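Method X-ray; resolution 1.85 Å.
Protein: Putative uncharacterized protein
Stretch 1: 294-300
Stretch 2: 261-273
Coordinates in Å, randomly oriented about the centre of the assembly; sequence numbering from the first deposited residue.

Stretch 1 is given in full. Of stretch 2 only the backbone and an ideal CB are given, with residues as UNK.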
ATOM      1  N   GLU A 294      24.176  14.269  -5.418  1.00 17.13           N
ATOM      2  CA  GLU A 294      22.949  14.070  -6.188  1.00 17.34           C
ATOM      3  C   GLU A 294      22.154  12.882  -5.658  1.00 16.47           C
ATOM      4  O   GLU A 294      22.704  11.948  -5.032  1.00 17.15           O
ATOM      5  CB  GLU A 294      23.284  13.869  -7.666  1.00 18.90           C
ATOM      6  CG  GLU A 294      23.902  15.102  -8.320  1.00 24.41           C
ATOM      7  CD  GLU A 294      24.774  14.744  -9.515  1.00 32.01           C
ATOM      8  OE1 GLU A 294      24.371  13.865 -10.295  1.00 23.20           O
ATOM      9  OE2 GLU A 294      25.881  15.307  -9.642  1.00 33.32           O
ATOM     10  N   TYR A 295      20.862  12.918  -5.914  1.00 13.50           N
ATOM     11  CA  TYR A 295      19.995  11.780  -5.618  1.00 11.69           C
ATOM     12  C   TYR A 295      19.749  11.041  -6.910  1.00 14.51           C
ATOM     13  O   TYR A 295      19.143  11.584  -7.842  1.00 15.35           O
ATOM     14  CB  TYR A 295      18.679  12.239  -5.004  1.00 11.47           C
ATOM     15  CG  TYR A 295      18.894  12.802  -3.613  1.00 12.32           C
ATOM     16  CD1 TYR A 295      19.291  14.117  -3.422  1.00 15.96           C
ATOM     17  CD2 TYR A 295      18.737  11.992  -2.491  1.00 14.49           C
ATOM     18  CE1 TYR A 295      19.531  14.623  -2.127  1.00 16.85           C
ATOM     19  CE2 TYR A 295      18.970  12.478  -1.211  1.00 16.59           C
ATOM     20  CZ  TYR A 295      19.347  13.789  -1.035  1.00 20.59           C
ATOM     21  OH  TYR A 295      19.572  14.249   0.236  1.00 18.66           O
ATOM     22  N   LEU A 296      20.207   9.799  -6.968  1.00 13.16           N
ATOM     23  CA  LEU A 296      20.107   8.988  -8.180  1.00 12.49           C
ATOM     24  C   LEU A 296      19.268   7.757  -7.888  1.00 13.16           C
ATOM     25  O   LEU A 296      19.557   7.032  -6.953  1.00 11.74           O
ATOM     26  CB  LEU A 296      21.497   8.560  -8.660  1.00 14.96           C
ATOM     27  CG  LEU A 296      22.493   9.644  -9.030  1.00 15.41           C
ATOM     28  CD1 LEU A 296      23.805   9.002  -9.501  1.00 12.37           C
ATOM     29  CD2 LEU A 296      21.929  10.601 -10.121  1.00 12.69           C
ATOM     30  N   GLY A 297      18.211   7.556  -8.680  1.00 13.55           N
ATOM     31  CA  GLY A 297      17.330   6.420  -8.566  1.00 12.37           C
ATOM     32  C   GLY A 297      17.580   5.330  -9.601  1.00 13.10           C
ATOM     33  O   GLY A 297      17.915   5.607 -10.753  1.00 14.60           O
ATOM     34  N   VAL A 298      17.385   4.085  -9.184  1.00 11.08           N
ATOM     35  CA  VAL A 298      17.593   2.946 -10.043  1.00 12.59           C
ATOM     36  C   VAL A 298      16.448   2.775 -11.035  1.00 12.96           C
ATOM     37  O   VAL A 298      15.289   2.685 -10.635  1.00 13.40           O
ATOM     38  CB  VAL A 298      17.764   1.663  -9.178  1.00 10.94           C
ATOM     39  CG1 VAL A 298      18.018   0.430 -10.051  1.00 13.00           C
ATOM     40  CG2 VAL A 298      18.922   1.891  -8.142  1.00 12.68           C
ATOM     41  N   PRO A 299      16.757   2.723 -12.338  1.00 11.93           N
ATOM     42  CA  PRO A 299      15.681   2.490 -13.313  1.00 13.74           C
ATOM     43  C   PRO A 299      15.237   1.029 -13.315  1.00 14.04           C
ATOM     44  O   PRO A 299      16.077   0.132 -13.314  1.00 13.56           O
ATOM     45  CB  PRO A 299      16.345   2.823 -14.652  1.00 14.39           C
ATOM     46  CG  PRO A 299      17.785   2.463 -14.419  1.00 15.51           C
ATOM     47  CD  PRO A 299      18.075   2.791 -12.979  1.00 14.05           C
ATOM     48  N   GLN A 300      13.932   0.792 -13.345  1.00 13.48           N
ATOM     49  CA  GLN A 300      13.437  -0.582 -13.396  1.00 14.44           C
ATOM     50  C   GLN A 300      13.640  -1.186 -14.792  1.00 14.88           C
ATOM     51  O   GLN A 300      13.521  -0.504 -15.815  1.00 15.17           O
ATOM     52  CB  GLN A 300      11.945  -0.646 -13.014  1.00 15.40           C
ATOM     53  CG  GLN A 300      11.504  -2.049 -12.573  1.00 13.79           C
ATOM     54  CD  GLN A 300      10.018  -2.218 -12.488  1.00 18.56           C
ATOM     55  OE1 GLN A 300       9.352  -1.473 -11.764  1.00 18.43           O
ATOM     56  NE2 GLN A 300       9.490  -3.259 -13.150  1.00 13.68           N
ATOM     57  N   UNK A 261      17.979  -1.808  -0.347  1.00 16.92           N
ATOM     58  CA  UNK A 261      16.873  -0.862  -0.546  1.00 13.41           C
ATOM     59  C   UNK A 261      17.347   0.469  -1.129  1.00 14.95           C
ATOM     60  O   UNK A 261      17.649   1.403  -0.395  1.00 15.17           O
ATOM     61  CB  UNK A 261      16.153  -0.613   0.781  1.00 13.41           C
ATOM     62  N   UNK A 262      17.435   0.531  -2.455  1.00 12.01           N
ATOM     63  CA  UNK A 262      17.846   1.736  -3.159  1.00 12.43           C
ATOM     64  C   UNK A 262      16.636   2.512  -3.635  1.00 11.13           C
ATOM     65  O   UNK A 262      15.548   1.956  -3.815  1.00 11.49           O
ATOM     66  CB  UNK A 262      18.753   1.389  -4.341  1.00 12.43           C
ATOM     67  N   UNK A 263      16.860   3.798  -3.839  1.00 12.57           N
ATOM     68  CA  UNK A 263      15.908   4.719  -4.431  1.00 11.73           C
ATOM     69  C   UNK A 263      15.539   4.322  -5.865  1.00 12.16           C
ATOM     70  O   UNK A 263      16.404   3.952  -6.643  1.00 13.66           O
ATOM     71  CB  UNK A 263      16.479   6.138  -4.410  1.00 11.73           C
ATOM     72  N   UNK A 264      14.255   4.401  -6.219  1.00 10.48           N
ATOM     73  CA  UNK A 264      13.841   4.132  -7.602  1.00 11.54           C
ATOM     74  C   UNK A 264      13.955   5.369  -8.485  1.00 13.04           C
ATOM     75  O   UNK A 264      13.876   6.508  -8.003  1.00 12.02           O
ATOM     76  CB  UNK A 264      12.402   3.613  -7.630  1.00 11.54           C
ATOM     77  N   UNK A 265      14.171   5.161  -9.780  1.00 11.40           N
ATOM     78  CA  UNK A 265      14.288   6.275 -10.743  1.00 12.17           C
ATOM     79  C   UNK A 265      13.104   7.259 -10.764  1.00  9.53           C
ATOM     80  O   UNK A 265      13.312   8.469 -10.908  1.00 10.55           O
ATOM     81  CB  UNK A 265      14.460   5.696 -12.149  1.00 12.17           C
ATOM     82  N   UNK A 266      11.877   6.782 -10.613  1.00 10.47           N
ATOM     83  CA  UNK A 266      10.724   7.678 -10.682  1.00  9.94           C
ATOM     84  C   UNK A 266      10.665   8.594  -9.479  1.00 10.51           C
ATOM     85  O   UNK A 266      10.431   9.760  -9.644  1.00 11.17           O
ATOM     86  CB  UNK A 266       9.426   6.875 -10.788  1.00  9.94           C
ATOM     87  N   UNK A 267      10.905   8.070  -8.279  1.00 10.42           N
ATOM     88  CA  UNK A 267      10.876   8.905  -7.084  1.00  9.37           C
ATOM     89  C   UNK A 267      12.070   9.881  -7.085  1.00 10.12           C
ATOM     90  O   UNK A 267      11.915  11.024  -6.650  1.00 11.76           O
ATOM     91  CB  UNK A 267      10.894   8.034  -5.827  1.00  9.37           C
ATOM     92  N   UNK A 268      13.214   9.507  -7.675  1.00 11.24           N
ATOM     93  CA  UNK A 268      14.326  10.471  -7.855  1.00 12.23           C
ATOM     94  C   UNK A 268      13.923  11.596  -8.827  1.00 12.14           C
ATOM     95  O   UNK A 268      14.159  12.756  -8.555  1.00 12.90           O
ATOM     96  CB  UNK A 268      15.574   9.755  -8.375  1.00 12.23           C
ATOM     97  N   UNK A 269      13.272  11.241  -9.930  1.00 10.08           N
ATOM     98  CA  UNK A 269      12.770  12.236 -10.879  1.00 12.83           C
ATOM     99  C   UNK A 269      11.827  13.251 -10.223  1.00 13.15           C
ATOM    100  O   UNK A 269      11.993  14.459 -10.395  1.00 12.37           O
ATOM    101  CB  UNK A 269      12.048  11.534 -12.031  1.00 12.83           C
ATOM    102  N   UNK A 270      10.846  12.734  -9.477  1.00 12.73           N
ATOM    103  CA  UNK A 270       9.850  13.554  -8.833  1.00 13.85           C
ATOM    104  C   UNK A 270      10.447  14.421  -7.718  1.00 12.19           C
ATOM    105  O   UNK A 270      10.257  15.628  -7.697  1.00 11.35           O
ATOM    106  CB  UNK A 270       8.737  12.666  -8.273  1.00 13.85           C
ATOM    107  N   UNK A 271      11.150  13.811  -6.780  1.00 11.04           N
ATOM    108  CA  UNK A 271      11.605  14.549  -5.634  1.00 12.14           C
ATOM    109  C   UNK A 271      12.706  15.557  -6.001  1.00 13.28           C
ATOM    110  O   UNK A 271      12.740  16.664  -5.451  1.00 11.43           O
ATOM    111  CB  UNK A 271      12.106  13.577  -4.564  1.00 12.14           C
ATOM    112  N   UNK A 272      13.582  15.207  -6.947  1.00 13.94           N
ATOM    113  CA  UNK A 272      14.584  16.177  -7.418  1.00 15.41           C
ATOM    114  C   UNK A 272      13.916  17.345  -8.147  1.00 14.41           C
ATOM    115  O   UNK A 272      14.222  18.501  -7.884  1.00 12.68           O
ATOM    116  CB  UNK A 272      15.595  15.495  -8.341  1.00 15.41           C
ATOM    117  N   UNK A 273      13.035  17.053  -9.085  1.00 13.46           N
ATOM    118  CA  UNK A 273      12.429  18.129  -9.881  1.00 11.94           C
ATOM    119  C   UNK A 273      11.538  19.066  -9.071  1.00 13.85           C
ATOM    120  O   UNK A 273      11.496  20.266  -9.325  1.00 14.69           O
ATOM    121  CB  UNK A 273      11.608  17.523 -11.021  1.00 11.94           C
TER

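Position 261 begins the stretch in extended conformation, beyond reach of 294-300; nothing there selects a side chain, and the residue is Thr261.

At 262 the CA-to-CB bond points toward stretch 1, and the ideal CB lies 3.8 Å from Val298 CG2. An apolar or aromatic group would suit this methyl, and the strand angles favour a beta-branched or aromatic residue. The residue is Tyr262, whose CB packs on Val298 CG2 at 3.8 Å while its ring leads away.

At 263 the backbone does the pairing: Val298 N donates to O of 263 at 2.7 Å and an almost straight 169°. CA-to-CB points sideways, past Leu296 O and the CA of Gly297, and the CB of Tyr295 offers an apolar surface farther along. A long, flexible apolar chain could reach it. The residue is Met263, present as selenomethionine; its extended t, t chain brings SE to 3.9 Å from Tyr295 CB, at the edge of the ring.

At 264 the ideal CB points away from stretch 1, which asks little of it; the backbone forms a single beta bridge with Val298. An N-cap, as here, commonly carries Ser, Thr, Asp or Asn, whose side chains can accept from the first free NH groups of the helix, and the ordinary angles would admit these or others. The residue is Gly264, which brings only backbone: its O accepts from the N of 268 and approaches Gly297 CA at 3.5 Å, in a CA-H...O contact.

At 265 the first-turn N is free to bond outside the helix and donates to Val298 O at 2.8 Å. The ideal CB lies 3.6 Å from Pro299 CA and 3.5 Å from Val298 O, so a small side chain is the natural choice. Ala265 supplies one methyl, its CB 4.2 Å from Pro299 CB.

Positions 266 and 267 do not touch stretch 1; they are Thr266 and Ile267.

At 268 CA-to-CB points toward stretch 1, with the ideal CB 3.4 Å from Gly297 N. Alanine or glycine would suit so close an approach. Ala268 fits closely because Gly297 has no side chain: an ideal CB there would lie 2.9 Å from Ala268 CB, a clash.

Positions 269-271 make no contact: Ser269, Val270 and Leu271.

At 272 CA-to-CB points sideways, but Tyr295 offers a carbonyl acceptor and an amide donor, so a polar chain carrying both functions is attractive. Asn272 uses both: ND2 donates to Tyr295 O at 2.9 Å, while a water links OD1 to Tyr295 N, donating to the former and accepting from the latter.

Position 273, out of reach, is Gly273.

Stretch 2 261-273: TYMGATIASVLNG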
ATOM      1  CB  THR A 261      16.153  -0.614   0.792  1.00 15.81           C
ATOM      2  OG1 THR A 261      17.114  -0.185   1.759  1.00 16.59           O
ATOM      3  CG2 THR A 261      15.456  -1.898   1.275  1.00 10.48           C
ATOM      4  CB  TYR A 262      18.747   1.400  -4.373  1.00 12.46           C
ATOM      5  CG  TYR A 262      20.131   0.993  -3.973  1.00 11.09           C
ATOM      6  CD1 TYR A 262      20.377  -0.268  -3.413  1.00 14.44           C
ATOM      7  CD2 TYR A 262      21.197   1.881  -4.088  1.00 14.97           C
ATOM      8  CE1 TYR A 262      21.650  -0.645  -3.043  1.00 15.42           C
ATOM      9  CE2 TYR A 262      22.472   1.509  -3.696  1.00 13.55           C
ATOM     10  CZ  TYR A 262      22.690   0.251  -3.166  1.00 12.56           C
ATOM     11  OH  TYR A 262      23.971  -0.129  -2.767  1.00 18.13           O
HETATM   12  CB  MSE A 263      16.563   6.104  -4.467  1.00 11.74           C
HETATM   13  CG  MSE A 263      15.617   7.244  -4.746  1.00 12.96           C
HETATM   14 SE   MSE A 263      16.595   8.897  -4.779  0.75  8.00          SE
HETATM   15  CE  MSE A 263      15.147  10.107  -4.330  1.00 12.50           C
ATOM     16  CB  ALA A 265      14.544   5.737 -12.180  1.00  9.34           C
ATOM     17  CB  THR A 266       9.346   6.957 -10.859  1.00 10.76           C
ATOM     18  OG1 THR A 266       9.399   6.053 -11.984  1.00 12.15           O
ATOM     19  CG2 THR A 266       8.253   7.978 -11.121  1.00 12.01           C
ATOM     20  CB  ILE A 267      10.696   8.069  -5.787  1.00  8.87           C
ATOM     21  CG1 ILE A 267      10.245   8.985  -4.629  1.00 12.13           C
ATOM     22  CG2 ILE A 267      11.967   7.273  -5.403  1.00 11.68           C
ATOM     23  CD1 ILE A 267       9.621   8.211  -3.424  1.00 12.18           C
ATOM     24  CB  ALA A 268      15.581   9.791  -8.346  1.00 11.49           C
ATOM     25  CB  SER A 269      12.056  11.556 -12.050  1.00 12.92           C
ATOM     26  OG  SER A 269      11.410  12.521 -12.849  1.00 11.24           O
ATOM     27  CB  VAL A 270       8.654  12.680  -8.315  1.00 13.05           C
ATOM     28  CG1 VAL A 270       7.743  13.483  -7.434  1.00 10.77           C
ATOM     29  CG2 VAL A 270       7.902  12.063  -9.499  1.00 13.49           C
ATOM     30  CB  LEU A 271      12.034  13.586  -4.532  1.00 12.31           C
ATOM     31  CG  LEU A 271      10.948  12.696  -3.900  1.00 13.08           C
ATOM     32  CD1 LEU A 271      11.561  11.778  -2.791  1.00 10.06           C
ATOM     33  CD2 LEU A 271       9.810  13.491  -3.330  1.00 15.19           C
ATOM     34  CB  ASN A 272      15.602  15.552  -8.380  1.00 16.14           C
ATOM     35  CG  ASN A 272      16.686  14.765  -7.658  1.00 23.24           C
ATOM     36  OD1 ASN A 272      17.282  15.267  -6.712  1.00 19.71           O
ATOM     37  ND2 ASN A 272      16.989  13.553  -8.151  1.00 14.51           N
TER
HETATM   38  O   HOH W   1      19.926  15.316  -7.101  1.00 14.49           O
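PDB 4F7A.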